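Local coordinates for peptide ABC transporter, peptide-binding protein (Thermus thermophilus, PDB 2D5W), which binds oligopeptides such as a pentapeptide and probably delivers them to an ABC transporter for uptake into the cell, at residues A[207-215]-A[225-233]; A[196-204]-A[214-222]. All coordinates share one frame; numbering follows the deposited sequence.

Interaction 1 of 2, residues A[207-215]-A[225-233]; sequences MVYSGPFKL and EMERNPNFP
With CG anti to the backbone N in both residues (chi1 173° in Asn229, -177° in Phe232), the amide and the ring are each swung onto the 211-212 backbone. Asn229 ND2 donates to Gly211 O at 2.8 Å, arriving nearly end-on to that carbonyl, while Asn229 N donates to Pro212 O at 2.8 Å from above the carbonyl plane. One residue thus holds two successive carbonyls, and its OD1, taking the backbone N of Asn231, makes an Asx turn inside the type I turn 229-232. That turn sets Phe232 against Pro212: proline CD stands 4.0 Å from the ring centroid, close to the ring normal, a CH-pi contact over one face, while Ser210 O lies at the ring edge. Were Phe232 replaced by an alanine, the Pro212 ring is likely to lose its aromatic cover and a gap to open beside Gly211.

Ahead of the turn, strand 225-228 pairs with 213-215 as an antiparallel ladder. Lys214 and Glu227 form its hydrogen-bonded pair, Lys214 N to Glu227 O at 2.8 Å and Glu227 N to Lys214 O at 2.9 Å. Their side chains share a face of the sheet, where the Lys214 CE methylene lies 3.7 Å from the carboxylate carbon Glu227 CD, whereas the charged ends stay 4.7 Å apart (NZ to OE2). A water accepts from Arg228 NE and lies within donating reach of Pro212 O and Asn229 O; the guanidinium also bonds Val244 O and Trp580 O.

The ladder is the open end of the hairpin 213-219/223-228, with Phe213 and Met226 packed against helix 31-40 and strand 246-251.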
ATOM      1  N   MET A 207      -0.627 -13.725 -19.098  1.00  9.48           N
ATOM      2  CA  MET A 207      -1.853 -13.116 -18.596  1.00  9.19           C
ATOM      3  C   MET A 207      -2.654 -12.363 -19.648  1.00  8.92           C
ATOM      4  O   MET A 207      -2.176 -12.109 -20.757  1.00  9.34           O
ATOM      5  CB  MET A 207      -1.522 -12.146 -17.453  1.00 10.10           C
ATOM      6  CG  MET A 207      -1.229 -12.808 -16.115  1.00  9.44           C
ATOM      7  SD  MET A 207      -2.683 -13.644 -15.422  1.00 10.85           S
ATOM      8  CE  MET A 207      -3.611 -12.230 -14.774  1.00 11.90           C
ATOM      9  N   VAL A 208      -3.896 -12.042 -19.284  1.00  8.73           N
ATOM     10  CA  VAL A 208      -4.774 -11.234 -20.119  1.00  9.09           C
ATOM     11  C   VAL A 208      -5.184 -10.065 -19.229  1.00  8.52           C
ATOM     12  O   VAL A 208      -5.059 -10.145 -17.999  1.00  9.81           O
ATOM     13  CB  VAL A 208      -6.003 -12.001 -20.650  1.00  9.40           C
ATOM     14  CG1 VAL A 208      -5.540 -13.080 -21.629  1.00 10.41           C
ATOM     15  CG2 VAL A 208      -6.802 -12.589 -19.509  1.00 11.53           C
ATOM     16  N   TYR A 209      -5.688  -9.004 -19.847  1.00  9.14           N
ATOM     17  CA  TYR A 209      -5.982  -7.763 -19.148  1.00  8.80           C
ATOM     18  C   TYR A 209      -7.395  -7.232 -19.324  1.00  8.40           C
ATOM     19  O   TYR A 209      -7.979  -7.355 -20.393  1.00  9.33           O
ATOM     20  CB  TYR A 209      -4.940  -6.750 -19.627  1.00  8.87           C
ATOM     21  CG  TYR A 209      -3.539  -7.313 -19.481  1.00  8.12           C
ATOM     22  CD1 TYR A 209      -2.877  -7.249 -18.258  1.00  8.10           C
ATOM     23  CD2 TYR A 209      -2.926  -8.024 -20.520  1.00  8.39           C
ATOM     24  CE1 TYR A 209      -1.658  -7.873 -18.059  1.00  9.03           C
ATOM     25  CE2 TYR A 209      -1.695  -8.662 -20.327  1.00  8.75           C
ATOM     26  CZ  TYR A 209      -1.071  -8.581 -19.086  1.00  7.93           C
ATOM     27  OH  TYR A 209       0.129  -9.212 -18.850  1.00  9.11           O
ATOM     28  N   SER A 210      -7.930  -6.617 -18.273  1.00  8.67           N
ATOM     29  CA  SER A 210      -9.293  -6.091 -18.298  1.00  8.83           C
ATOM     30  C   SER A 210      -9.381  -4.571 -18.301  1.00  8.63           C
ATOM     31  O   SER A 210     -10.475  -4.016 -18.402  1.00  9.91           O
ATOM     32  CB  SER A 210     -10.050  -6.600 -17.079  1.00  9.11           C
ATOM     33  OG  SER A 210      -9.405  -6.138 -15.903  1.00 10.03           O
ATOM     34  N   GLY A 211      -8.239  -3.903 -18.168  1.00  8.78           N
ATOM     35  CA  GLY A 211      -8.228  -2.453 -18.127  1.00  9.41           C
ATOM     36  C   GLY A 211      -8.147  -1.776 -19.479  1.00  9.37           C
ATOM     37  O   GLY A 211      -8.184  -2.437 -20.512  1.00  9.37           O
ATOM     38  N   PRO A 212      -8.039  -0.441 -19.500  1.00 10.03           N
ATOM     39  CA  PRO A 212      -7.953   0.298 -20.761  1.00  9.96           C
ATOM     40  C   PRO A 212      -6.680   0.008 -21.556  1.00  8.97           C
ATOM     41  O   PRO A 212      -6.599   0.340 -22.736  1.00 10.18           O
ATOM     42  CB  PRO A 212      -8.069   1.759 -20.317  1.00 11.81           C
ATOM     43  CG  PRO A 212      -7.548   1.743 -18.920  1.00 12.22           C
ATOM     44  CD  PRO A 212      -8.125   0.476 -18.352  1.00 11.17           C
ATOM     45  N   PHE A 213      -5.699  -0.613 -20.903  1.00  9.19           N
ATOM     46  CA  PHE A 213      -4.438  -0.973 -21.550  1.00  8.66           C
ATOM     47  C   PHE A 213      -4.093  -2.427 -21.259  1.00  8.21           C
ATOM     48  O   PHE A 213      -4.598  -3.025 -20.303  1.00  8.93           O
ATOM     49  CB  PHE A 213      -3.306  -0.057 -21.060  1.00  9.18           C
ATOM     50  CG  PHE A 213      -3.506   1.387 -21.426  1.00  7.80           C
ATOM     51  CD1 PHE A 213      -3.071   1.884 -22.659  1.00  8.71           C
ATOM     52  CD2 PHE A 213      -4.215   2.231 -20.581  1.00  8.26           C
ATOM     53  CE1 PHE A 213      -3.353   3.202 -23.039  1.00  9.03           C
ATOM     54  CE2 PHE A 213      -4.498   3.548 -20.955  1.00  8.24           C
ATOM     55  CZ  PHE A 213      -4.069   4.030 -22.186  1.00  9.01           C
ATOM     56  N   LYS A 214      -3.252  -3.000 -22.113  1.00  8.73           N
ATOM     57  CA  LYS A 214      -2.794  -4.373 -21.957  1.00  9.03           C
ATOM     58  C   LYS A 214      -1.276  -4.340 -22.040  1.00  8.63           C
ATOM     59  O   LYS A 214      -0.695  -3.405 -22.595  1.00  9.77           O
ATOM     60  CB  LYS A 214      -3.380  -5.273 -23.052  1.00  8.94           C
ATOM     61  CG  LYS A 214      -3.085  -4.836 -24.477  1.00  9.72           C
ATOM     62  CD  LYS A 214      -3.744  -5.783 -25.476  1.00 11.86           C
ATOM     63  CE  LYS A 214      -3.509  -5.344 -26.911  1.00 12.06           C
ATOM     64  NZ  LYS A 214      -4.056  -6.345 -27.869  1.00 16.30           N
ATOM     65  N   LEU A 215      -0.623  -5.350 -21.486  1.00  8.55           N
ATOM     66  CA  LEU A 215       0.827  -5.370 -21.505  1.00  8.43           C
ATOM     67  C   LEU A 215       1.401  -5.604 -22.893  1.00  9.11           C
ATOM     68  O   LEU A 215       0.875  -6.404 -23.667  1.00 11.07           O
ATOM     69  CB  LEU A 215       1.352  -6.455 -20.563  1.00  9.72           C
ATOM     70  CG  LEU A 215       2.878  -6.542 -20.440  1.00 10.51           C
ATOM     71  CD1 LEU A 215       3.390  -5.356 -19.643  1.00 11.83           C
ATOM     72  CD2 LEU A 215       3.274  -7.850 -19.761  1.00 12.11           C
ATOM     73  N   GLU A 225       5.933  -1.460 -20.671  1.00  9.94           N
ATOM     74  CA  GLU A 225       5.253  -0.837 -21.796  1.00 10.08           C
ATOM     75  C   GLU A 225       3.887  -1.466 -21.997  1.00  9.01           C
ATOM     76  O   GLU A 225       3.758  -2.689 -22.044  1.00  8.92           O
ATOM     77  CB  GLU A 225       6.088  -1.005 -23.066  1.00 11.93           C
ATOM     78  CG  GLU A 225       7.554  -0.632 -22.900  1.00 18.56           C
ATOM     79  CD  GLU A 225       8.346  -0.795 -24.184  1.00 20.51           C
ATOM     80  OE1 GLU A 225       9.592  -0.746 -24.124  1.00 26.14           O
ATOM     81  OE2 GLU A 225       7.724  -0.967 -25.253  1.00 26.20           O
ATOM     82  N   MET A 226       2.876  -0.617 -22.133  1.00  8.48           N
ATOM     83  CA  MET A 226       1.499  -1.059 -22.311  1.00  8.56           C
ATOM     84  C   MET A 226       0.907  -0.389 -23.548  1.00  8.40           C
ATOM     85  O   MET A 226       1.354   0.682 -23.964  1.00 10.43           O
ATOM     86  CB  MET A 226       0.682  -0.686 -21.068  1.00  9.70           C
ATOM     87  CG  MET A 226       1.286  -1.221 -19.766  1.00 10.71           C
ATOM     88  SD  MET A 226       0.441  -0.707 -18.256  1.00 11.20           S
ATOM     89  CE  MET A 226       1.195   0.894 -17.982  1.00 12.50           C
ATOM     90  N   GLU A 227      -0.092  -1.031 -24.143  1.00  8.97           N
ATOM     91  CA  GLU A 227      -0.749  -0.482 -25.319  1.00  9.57           C
ATOM     92  C   GLU A 227      -2.257  -0.542 -25.106  1.00  9.72           C
ATOM     93  O   GLU A 227      -2.747  -1.325 -24.291  1.00  9.76           O
ATOM     94  CB  GLU A 227      -0.350  -1.262 -26.574  1.00 11.92           C
ATOM     95  CG  GLU A 227      -0.746  -2.721 -26.554  1.00 14.56           C
ATOM     96  CD  GLU A 227      -0.441  -3.420 -27.863  1.00 18.28           C
ATOM     97  OE1 GLU A 227      -0.902  -2.932 -28.917  1.00 22.62           O
ATOM     98  OE2 GLU A 227       0.252  -4.456 -27.840  1.00 20.36           O
ATOM     99  N   ARG A 228      -2.992   0.280 -25.845  1.00  9.57           N
ATOM    100  CA  ARG A 228      -4.441   0.327 -25.701  1.00 10.22           C
ATOM    101  C   ARG A 228      -5.104  -1.041 -25.834  1.00  9.86           C
ATOM    102  O   ARG A 228      -4.760  -1.831 -26.710  1.00 11.25           O
ATOM    103  CB  ARG A 228      -5.042   1.272 -26.744  1.00 11.37           C
ATOM    104  CG  ARG A 228      -6.434   1.775 -26.396  1.00 13.08           C
ATOM    105  CD  ARG A 228      -6.337   3.028 -25.553  1.00 14.39           C
ATOM    106  NE  ARG A 228      -7.626   3.462 -25.027  1.00 13.62           N
ATOM    107  CZ  ARG A 228      -7.819   4.623 -24.411  1.00 13.17           C
ATOM    108  NH1 ARG A 228      -9.020   4.942 -23.952  1.00 12.83           N
ATOM    109  NH2 ARG A 228      -6.810   5.472 -24.269  1.00 11.46           N
ATOM    110  N   ASN A 229      -6.055  -1.311 -24.945  1.00  9.52           N
ATOM    111  CA  ASN A 229      -6.817  -2.557 -24.972  1.00 10.66           C
ATOM    112  C   ASN A 229      -8.157  -2.201 -25.614  1.00 10.63           C
ATOM    113  O   ASN A 229      -9.026  -1.619 -24.968  1.00 10.50           O
ATOM    114  CB  ASN A 229      -7.025  -3.082 -23.547  1.00 10.72           C
ATOM    115  CG  ASN A 229      -7.949  -4.289 -23.495  1.00 11.10           C
ATOM    116  OD1 ASN A 229      -8.266  -4.890 -24.519  1.00 11.66           O
ATOM    117  ND2 ASN A 229      -8.375  -4.651 -22.291  1.00 11.78           N
ATOM    118  N   PRO A 230      -8.338  -2.540 -26.902  1.00 12.56           N
ATOM    119  CA  PRO A 230      -9.587  -2.230 -27.605  1.00 14.50           C
ATOM    120  C   PRO A 230     -10.836  -2.895 -27.040  1.00 15.07           C
ATOM    121  O   PRO A 230     -11.956  -2.479 -27.338  1.00 17.54           O
ATOM    122  CB  PRO A 230      -9.289  -2.669 -29.036  1.00 15.41           C
ATOM    123  CG  PRO A 230      -8.385  -3.835 -28.836  1.00 16.16           C
ATOM    124  CD  PRO A 230      -7.441  -3.336 -27.759  1.00 14.30           C
ATOM    125  N   ASN A 231     -10.643  -3.920 -26.219  1.00 13.71           N
ATOM    126  CA  ASN A 231     -11.767  -4.634 -25.627  1.00 14.11           C
ATOM    127  C   ASN A 231     -12.358  -3.949 -24.394  1.00 14.35           C
ATOM    128  O   ASN A 231     -13.429  -4.332 -23.928  1.00 14.81           O
ATOM    129  CB  ASN A 231     -11.353  -6.071 -25.297  1.00 16.17           C
ATOM    130  CG  ASN A 231     -11.105  -6.902 -26.546  1.00 17.13           C
ATOM    131  OD1 ASN A 231     -11.986  -7.044 -27.392  1.00 22.91           O
ATOM    132  ND2 ASN A 231      -9.902  -7.449 -26.667  1.00 19.96           N
ATOM    133  N   PHE A 232     -11.665  -2.942 -23.865  1.00 13.45           N
ATOM    134  CA  PHE A 232     -12.158  -2.200 -22.703  1.00 11.91           C
ATOM    135  C   PHE A 232     -13.377  -1.418 -23.210  1.00 12.07           C
ATOM    136  O   PHE A 232     -13.274  -0.652 -24.164  1.00 13.31           O
ATOM    137  CB  PHE A 232     -11.072  -1.252 -22.190  1.00 11.47           C
ATOM    138  CG  PHE A 232     -11.460  -0.501 -20.954  1.00  9.28           C
ATOM    139  CD1 PHE A 232     -11.621  -1.160 -19.739  1.00 10.83           C
ATOM    140  CD2 PHE A 232     -11.687   0.867 -21.009  1.00  9.21           C
ATOM    141  CE1 PHE A 232     -12.003  -0.459 -18.599  1.00 11.74           C
ATOM    142  CE2 PHE A 232     -12.068   1.572 -19.876  1.00 10.80           C
ATOM    143  CZ  PHE A 232     -12.228   0.908 -18.670  1.00 10.87           C
ATOM    144  N   PRO A 233     -14.543  -1.587 -22.565  1.00 12.92           N
ATOM    145  CA  PRO A 233     -15.790  -0.922 -22.959  1.00 12.59           C
ATOM    146  C   PRO A 233     -16.047   0.557 -22.692  1.00 13.47           C
ATOM    147  O   PRO A 233     -16.896   1.155 -23.355  1.00 13.97           O
ATOM    148  CB  PRO A 233     -16.848  -1.791 -22.299  1.00 12.92           C
ATOM    149  CG  PRO A 233     -16.208  -2.108 -20.999  1.00 13.22           C
ATOM    150  CD  PRO A 233     -14.775  -2.461 -21.399  1.00 12.59           C
TER
HETATM  151  O   HOH W   1      -9.124   1.184 -23.983  1.00 17.98           O
HETATM  152  O   HOH W   2       0.350  -6.656 -26.403  1.00 21.47           O

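Interaction 2 of 2, residues A[196-204]-A[214-222]; sequences FATPQALNR and KLKRWVPGN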
ATOM      1  N   PHE A 196       2.335 -16.775 -13.378  1.00  9.46           N
ATOM      2  CA  PHE A 196       1.611 -15.753 -14.130  1.00  9.14           C
ATOM      3  C   PHE A 196       2.034 -14.331 -13.767  1.00  9.17           C
ATOM      4  O   PHE A 196       1.307 -13.383 -14.076  1.00 10.75           O
ATOM      5  CB  PHE A 196       0.112 -15.872 -13.836  1.00 10.09           C
ATOM      6  CG  PHE A 196      -0.481 -17.209 -14.170  1.00  9.54           C
ATOM      7  CD1 PHE A 196      -0.965 -17.470 -15.446  1.00  9.86           C
ATOM      8  CD2 PHE A 196      -0.570 -18.206 -13.201  1.00 10.35           C
ATOM      9  CE1 PHE A 196      -1.535 -18.706 -15.756  1.00 10.61           C
ATOM     10  CE2 PHE A 196      -1.136 -19.445 -13.501  1.00 10.50           C
ATOM     11  CZ  PHE A 196      -1.620 -19.694 -14.779  1.00 11.32           C
ATOM     12  N   ALA A 197       3.197 -14.155 -13.145  1.00  8.75           N
ATOM     13  CA  ALA A 197       3.559 -12.811 -12.709  1.00  8.09           C
ATOM     14  C   ALA A 197       4.995 -12.345 -12.865  1.00  8.72           C
ATOM     15  O   ALA A 197       5.320 -11.242 -12.427  1.00  9.26           O
ATOM     16  CB  ALA A 197       3.121 -12.633 -11.251  1.00  9.67           C
ATOM     17  N   THR A 198       5.853 -13.153 -13.477  1.00  8.81           N
ATOM     18  CA  THR A 198       7.246 -12.755 -13.668  1.00  9.81           C
ATOM     19  C   THR A 198       7.407 -12.146 -15.057  1.00 10.03           C
ATOM     20  O   THR A 198       6.580 -12.369 -15.940  1.00 10.52           O
ATOM     21  CB  THR A 198       8.201 -13.946 -13.551  1.00  9.78           C
ATOM     22  OG1 THR A 198       7.874 -14.908 -14.561  1.00 12.46           O
ATOM     23  CG2 THR A 198       8.095 -14.587 -12.172  1.00 10.45           C
ATOM     24  N   PRO A 199       8.486 -11.381 -15.278  1.00  9.75           N
ATOM     25  CA  PRO A 199       8.711 -10.753 -16.585  1.00  9.80           C
ATOM     26  C   PRO A 199       8.678 -11.703 -17.783  1.00  9.94           C
ATOM     27  O   PRO A 199       7.965 -11.457 -18.757  1.00  9.24           O
ATOM     28  CB  PRO A 199      10.076 -10.087 -16.418  1.00 10.26           C
ATOM     29  CG  PRO A 199      10.104  -9.739 -14.955  1.00  9.95           C
ATOM     30  CD  PRO A 199       9.533 -10.987 -14.317  1.00 10.15           C
ATOM     31  N   GLN A 200       9.446 -12.784 -17.721  1.00  9.99           N
ATOM     32  CA  GLN A 200       9.488 -13.719 -18.840  1.00 10.74           C
ATOM     33  C   GLN A 200       8.132 -14.358 -19.120  1.00 11.11           C
ATOM     34  O   GLN A 200       7.736 -14.498 -20.277  1.00 11.72           O
ATOM     35  CB  GLN A 200      10.568 -14.789 -18.605  1.00 14.13           C
ATOM     36  CG  GLN A 200      10.360 -15.679 -17.386  1.00 19.04           C
ATOM     37  CD  GLN A 200       9.472 -16.875 -17.667  1.00 21.45           C
ATOM     38  OE1 GLN A 200       9.105 -17.614 -16.754  1.00 25.35           O
ATOM     39  NE2 GLN A 200       9.131 -17.080 -18.934  1.00 23.52           N
ATOM     40  N   ALA A 201       7.411 -14.726 -18.068  1.00  9.96           N
ATOM     41  CA  ALA A 201       6.099 -15.341 -18.239  1.00  9.93           C
ATOM     42  C   ALA A 201       5.130 -14.362 -18.891  1.00  8.94           C
ATOM     43  O   ALA A 201       4.424 -14.706 -19.841  1.00  9.69           O
ATOM     44  CB  ALA A 201       5.549 -15.795 -16.889  1.00 12.02           C
ATOM     45  N   LEU A 202       5.105 -13.136 -18.382  1.00  8.27           N
ATOM     46  CA  LEU A 202       4.212 -12.116 -18.907  1.00  7.69           C
ATOM     47  C   LEU A 202       4.559 -11.727 -20.339  1.00  7.63           C
ATOM     48  O   LEU A 202       3.666 -11.512 -21.159  1.00  8.71           O
ATOM     49  CB  LEU A 202       4.230 -10.882 -18.001  1.00  8.99           C
ATOM     50  CG  LEU A 202       3.607 -11.130 -16.622  1.00  8.02           C
ATOM     51  CD1 LEU A 202       3.895  -9.953 -15.707  1.00 11.31           C
ATOM     52  CD2 LEU A 202       2.108 -11.369 -16.764  1.00 10.19           C
ATOM     53  N   ASN A 203       5.850 -11.643 -20.649  1.00  7.34           N
ATOM     54  CA  ASN A 203       6.262 -11.280 -21.999  1.00  8.69           C
ATOM     55  C   ASN A 203       5.876 -12.363 -22.999  1.00  8.53           C
ATOM     56  O   ASN A 203       5.718 -12.086 -24.186  1.00 10.95           O
ATOM     57  CB  ASN A 203       7.769 -11.020 -22.054  1.00  8.90           C
ATOM     58  CG  ASN A 203       8.153  -9.713 -21.386  1.00  7.97           C
ATOM     59  OD1 ASN A 203       7.329  -8.800 -21.260  1.00  9.03           O
ATOM     60  ND2 ASN A 203       9.413  -9.604 -20.975  1.00  8.75           N
ATOM     61  N   ARG A 204       5.713 -13.591 -22.513  1.00  9.53           N
ATOM     62  CA  ARG A 204       5.321 -14.713 -23.358  1.00 11.44           C
ATOM     63  C   ARG A 204       3.797 -14.873 -23.392  1.00 11.68           C
ATOM     64  O   ARG A 204       3.283 -15.868 -23.899  1.00 14.44           O
ATOM     65  CB  ARG A 204       5.995 -15.999 -22.864  1.00 13.03           C
ATOM     66  CG  ARG A 204       7.480 -16.094 -23.232  1.00 15.61           C
ATOM     67  CD  ARG A 204       8.286 -16.892 -22.209  1.00 19.49           C
ATOM     68  NE  ARG A 204       7.884 -18.292 -22.085  1.00 21.38           N
ATOM     69  CZ  ARG A 204       8.181 -19.247 -22.961  1.00 22.41           C
ATOM     70  NH1 ARG A 204       7.767 -20.490 -22.748  1.00 22.00           N
ATOM     71  NH2 ARG A 204       8.892 -18.967 -24.045  1.00 23.40           N
ATOM     72  N   LYS A 214      -3.252  -3.000 -22.113  1.00  8.73           N
ATOM     73  CA  LYS A 214      -2.794  -4.373 -21.957  1.00  9.03           C
ATOM     74  C   LYS A 214      -1.276  -4.340 -22.040  1.00  8.63           C
ATOM     75  O   LYS A 214      -0.695  -3.405 -22.595  1.00  9.77           O
ATOM     76  CB  LYS A 214      -3.380  -5.273 -23.052  1.00  8.94           C
ATOM     77  CG  LYS A 214      -3.085  -4.836 -24.477  1.00  9.72           C
ATOM     78  CD  LYS A 214      -3.744  -5.783 -25.476  1.00 11.86           C
ATOM     79  CE  LYS A 214      -3.509  -5.344 -26.911  1.00 12.06           C
ATOM     80  NZ  LYS A 214      -4.056  -6.345 -27.869  1.00 16.30           N
ATOM     81  N   LEU A 215      -0.623  -5.350 -21.486  1.00  8.55           N
ATOM     82  CA  LEU A 215       0.827  -5.370 -21.505  1.00  8.43           C
ATOM     83  C   LEU A 215       1.401  -5.604 -22.893  1.00  9.11           C
ATOM     84  O   LEU A 215       0.875  -6.404 -23.667  1.00 11.07           O
ATOM     85  CB  LEU A 215       1.352  -6.455 -20.563  1.00  9.72           C
ATOM     86  CG  LEU A 215       2.878  -6.542 -20.440  1.00 10.51           C
ATOM     87  CD1 LEU A 215       3.390  -5.356 -19.643  1.00 11.83           C
ATOM     88  CD2 LEU A 215       3.274  -7.850 -19.761  1.00 12.11           C
ATOM     89  N   LYS A 216       2.466  -4.875 -23.210  1.00  9.49           N
ATOM     90  CA  LYS A 216       3.182  -5.063 -24.467  1.00  9.85           C
ATOM     91  C   LYS A 216       4.447  -5.824 -24.060  1.00  9.95           C
ATOM     92  O   LYS A 216       4.681  -6.940 -24.516  1.00 11.51           O
ATOM     93  CB  LYS A 216       3.546  -3.722 -25.109  1.00 11.41           C
ATOM     94  CG  LYS A 216       4.385  -3.848 -26.375  1.00 15.73           C
ATOM     95  CD  LYS A 216       3.660  -4.632 -27.453  1.00 20.22           C
ATOM     96  CE  LYS A 216       4.498  -4.722 -28.717  1.00 22.76           C
ATOM     97  NZ  LYS A 216       4.839  -3.370 -29.241  1.00 25.02           N
ATOM     98  N   ARG A 217       5.251  -5.227 -23.182  1.00  8.98           N
ATOM     99  CA  ARG A 217       6.461  -5.886 -22.702  1.00  8.92           C
ATOM    100  C   ARG A 217       6.979  -5.286 -21.403  1.00  8.31           C
ATOM    101  O   ARG A 217       6.793  -4.096 -21.129  1.00  9.62           O
ATOM    102  CB  ARG A 217       7.573  -5.817 -23.755  1.00 11.23           C
ATOM    103  CG  ARG A 217       8.083  -4.414 -24.031  1.00 11.90           C
ATOM    104  CD  ARG A 217       9.267  -4.433 -24.991  1.00 18.13           C
ATOM    105  NE  ARG A 217       8.898  -4.885 -26.328  1.00 22.16           N
ATOM    106  CZ  ARG A 217       8.155  -4.184 -27.180  1.00 24.49           C
ATOM    107  NH1 ARG A 217       7.873  -4.681 -28.377  1.00 26.94           N
ATOM    108  NH2 ARG A 217       7.700  -2.985 -26.842  1.00 26.99           N
ATOM    109  N   TRP A 218       7.623  -6.129 -20.603  1.00  8.37           N
ATOM    110  CA  TRP A 218       8.232  -5.703 -19.351  1.00  8.09           C
ATOM    111  C   TRP A 218       9.737  -5.910 -19.530  1.00  8.06           C
ATOM    112  O   TRP A 218      10.195  -7.031 -19.748  1.00  8.85           O
ATOM    113  CB  TRP A 218       7.725  -6.555 -18.185  1.00  8.59           C
ATOM    114  CG  TRP A 218       8.233  -6.161 -16.810  1.00  8.27           C
ATOM    115  CD1 TRP A 218       9.117  -5.161 -16.497  1.00  9.12           C
ATOM    116  CD2 TRP A 218       7.870  -6.776 -15.572  1.00  8.93           C
ATOM    117  NE1 TRP A 218       9.321  -5.117 -15.134  1.00  9.52           N
ATOM    118  CE2 TRP A 218       8.568  -6.098 -14.544  1.00  8.70           C
ATOM    119  CE3 TRP A 218       7.020  -7.837 -15.230  1.00  9.50           C
ATOM    120  CZ2 TRP A 218       8.441  -6.450 -13.196  1.00  9.89           C
ATOM    121  CZ3 TRP A 218       6.894  -8.187 -13.893  1.00  9.85           C
ATOM    122  CH2 TRP A 218       7.603  -7.494 -12.891  1.00 10.42           C
ATOM    123  N   VAL A 219      10.489  -4.816 -19.499  1.00  8.29           N
ATOM    124  CA  VAL A 219      11.948  -4.860 -19.604  1.00  8.47           C
ATOM    125  C   VAL A 219      12.333  -4.683 -18.138  1.00  8.39           C
ATOM    126  O   VAL A 219      12.480  -3.559 -17.654  1.00  7.65           O
ATOM    127  CB  VAL A 219      12.481  -3.683 -20.445  1.00  9.02           C
ATOM    128  CG1 VAL A 219      13.983  -3.827 -20.638  1.00 10.35           C
ATOM    129  CG2 VAL A 219      11.770  -3.639 -21.795  1.00 11.17           C
ATOM    130  N   PRO A 220      12.513  -5.797 -17.411  1.00  8.90           N
ATOM    131  CA  PRO A 220      12.851  -5.682 -15.991  1.00  8.78           C
ATOM    132  C   PRO A 220      14.063  -4.844 -15.653  1.00  8.77           C
ATOM    133  O   PRO A 220      15.139  -5.019 -16.222  1.00  9.85           O
ATOM    134  CB  PRO A 220      12.972  -7.135 -15.544  1.00 10.90           C
ATOM    135  CG  PRO A 220      13.492  -7.815 -16.752  1.00 11.24           C
ATOM    136  CD  PRO A 220      12.719  -7.176 -17.893  1.00  8.94           C
ATOM    137  N   GLY A 221      13.863  -3.934 -14.704  1.00  8.51           N
ATOM    138  CA  GLY A 221      14.912  -3.030 -14.282  1.00 10.01           C
ATOM    139  C   GLY A 221      14.894  -1.749 -15.091  1.00  9.71           C
ATOM    140  O   GLY A 221      15.612  -0.802 -14.770  1.00 12.19           O
ATOM    141  N   ASN A 222      14.060  -1.699 -16.126  1.00  8.95           N
ATOM    142  CA  ASN A 222      14.011  -0.530 -16.989  1.00  9.75           C
ATOM    143  C   ASN A 222      12.633   0.066 -17.260  1.00  8.68           C
ATOM    144  O   ASN A 222      12.425   1.261 -17.056  1.00  9.05           O
ATOM    145  CB  ASN A 222      14.690  -0.867 -18.323  1.00 13.44           C
ATOM    146  CG  ASN A 222      14.690   0.296 -19.294  1.00 20.25           C
ATOM    147  OD1 ASN A 222      13.662   0.634 -19.879  1.00 22.86           O
ATOM    148  ND2 ASN A 222      15.851   0.919 -19.468  1.00 23.44           N
TER
HETATM  149  O   HOH W   3       5.966  -9.306 -25.036  1.00 21.62           O
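Asn203 and Trp218 meet through a two-bond ring in which a side-chain amide reads a backbone residue as a neighbouring strand would. Asn203 OD1 accepts from Trp218 N at 2.8 Å, in the carbonyl plane and on a lone pair, and Asn203 ND2 returns a nearly straight bond (175°) to Trp218 O at 3.0 Å. Both donor and acceptor of one edge-strand residue are therefore satisfied by a single helix side chain, and the paired bonds fix the turn of the amide about its chi2.

Beside this polar link, the Trp218 indole reaches under the start of the helix. Its CG is anti to the backbone N (chi1 -177°), which carries the six-membered ring beneath Pro199, whose CG sits 3.6 Å from the ring centroid, over one face, in a CH-pi contact. Ala197 O and Leu202 CD1 lie at the ring edge instead, the methyl 3.8 Å from Trp218 CE3. Pro199 CG also touches Pro220 CB at 3.9 Å, and Leu202 CB rests on Leu215 CD2 at 3.6 Å.

In the next shell, a water spans Asn203 O and Lys216 O. Glu15 OE2 takes Trp218 NE1 and the backbone N of Gly221, steadying the far side of the indole. Opposite Glu225 the strand carries two residues, Lys216 and Arg217, which makes a classic beta bulge.

Helix 199-203, with Thr198 at its N-cap, runs roughly antiparallel (157°) to residues 214-219, which belong to strand 213-219, an outermost strand of a five-stranded mixed sheet whose next member is strand 223-228.

How the interactions relate
Strand 213-219 serves both contacts, with Lys214 and Leu215 common to the two and the centres about 14 Å apart. Along the chain the segments alternate: helix 199-203 comes first, then the 207-215 segment, the rest of the strand, and finally 225-233. Interaction 1 pairs the strand inward with 223-228, whereas interaction 2 sets the short helix along its other edge. They also touch directly, through the salt bridge of Glu225 OE2 with Arg217 NH2 (2.6 Å). The outermost strand is thus held by its hairpin partner and by the helix that precedes it, a compact local assembly within the family 5 solute-binding region.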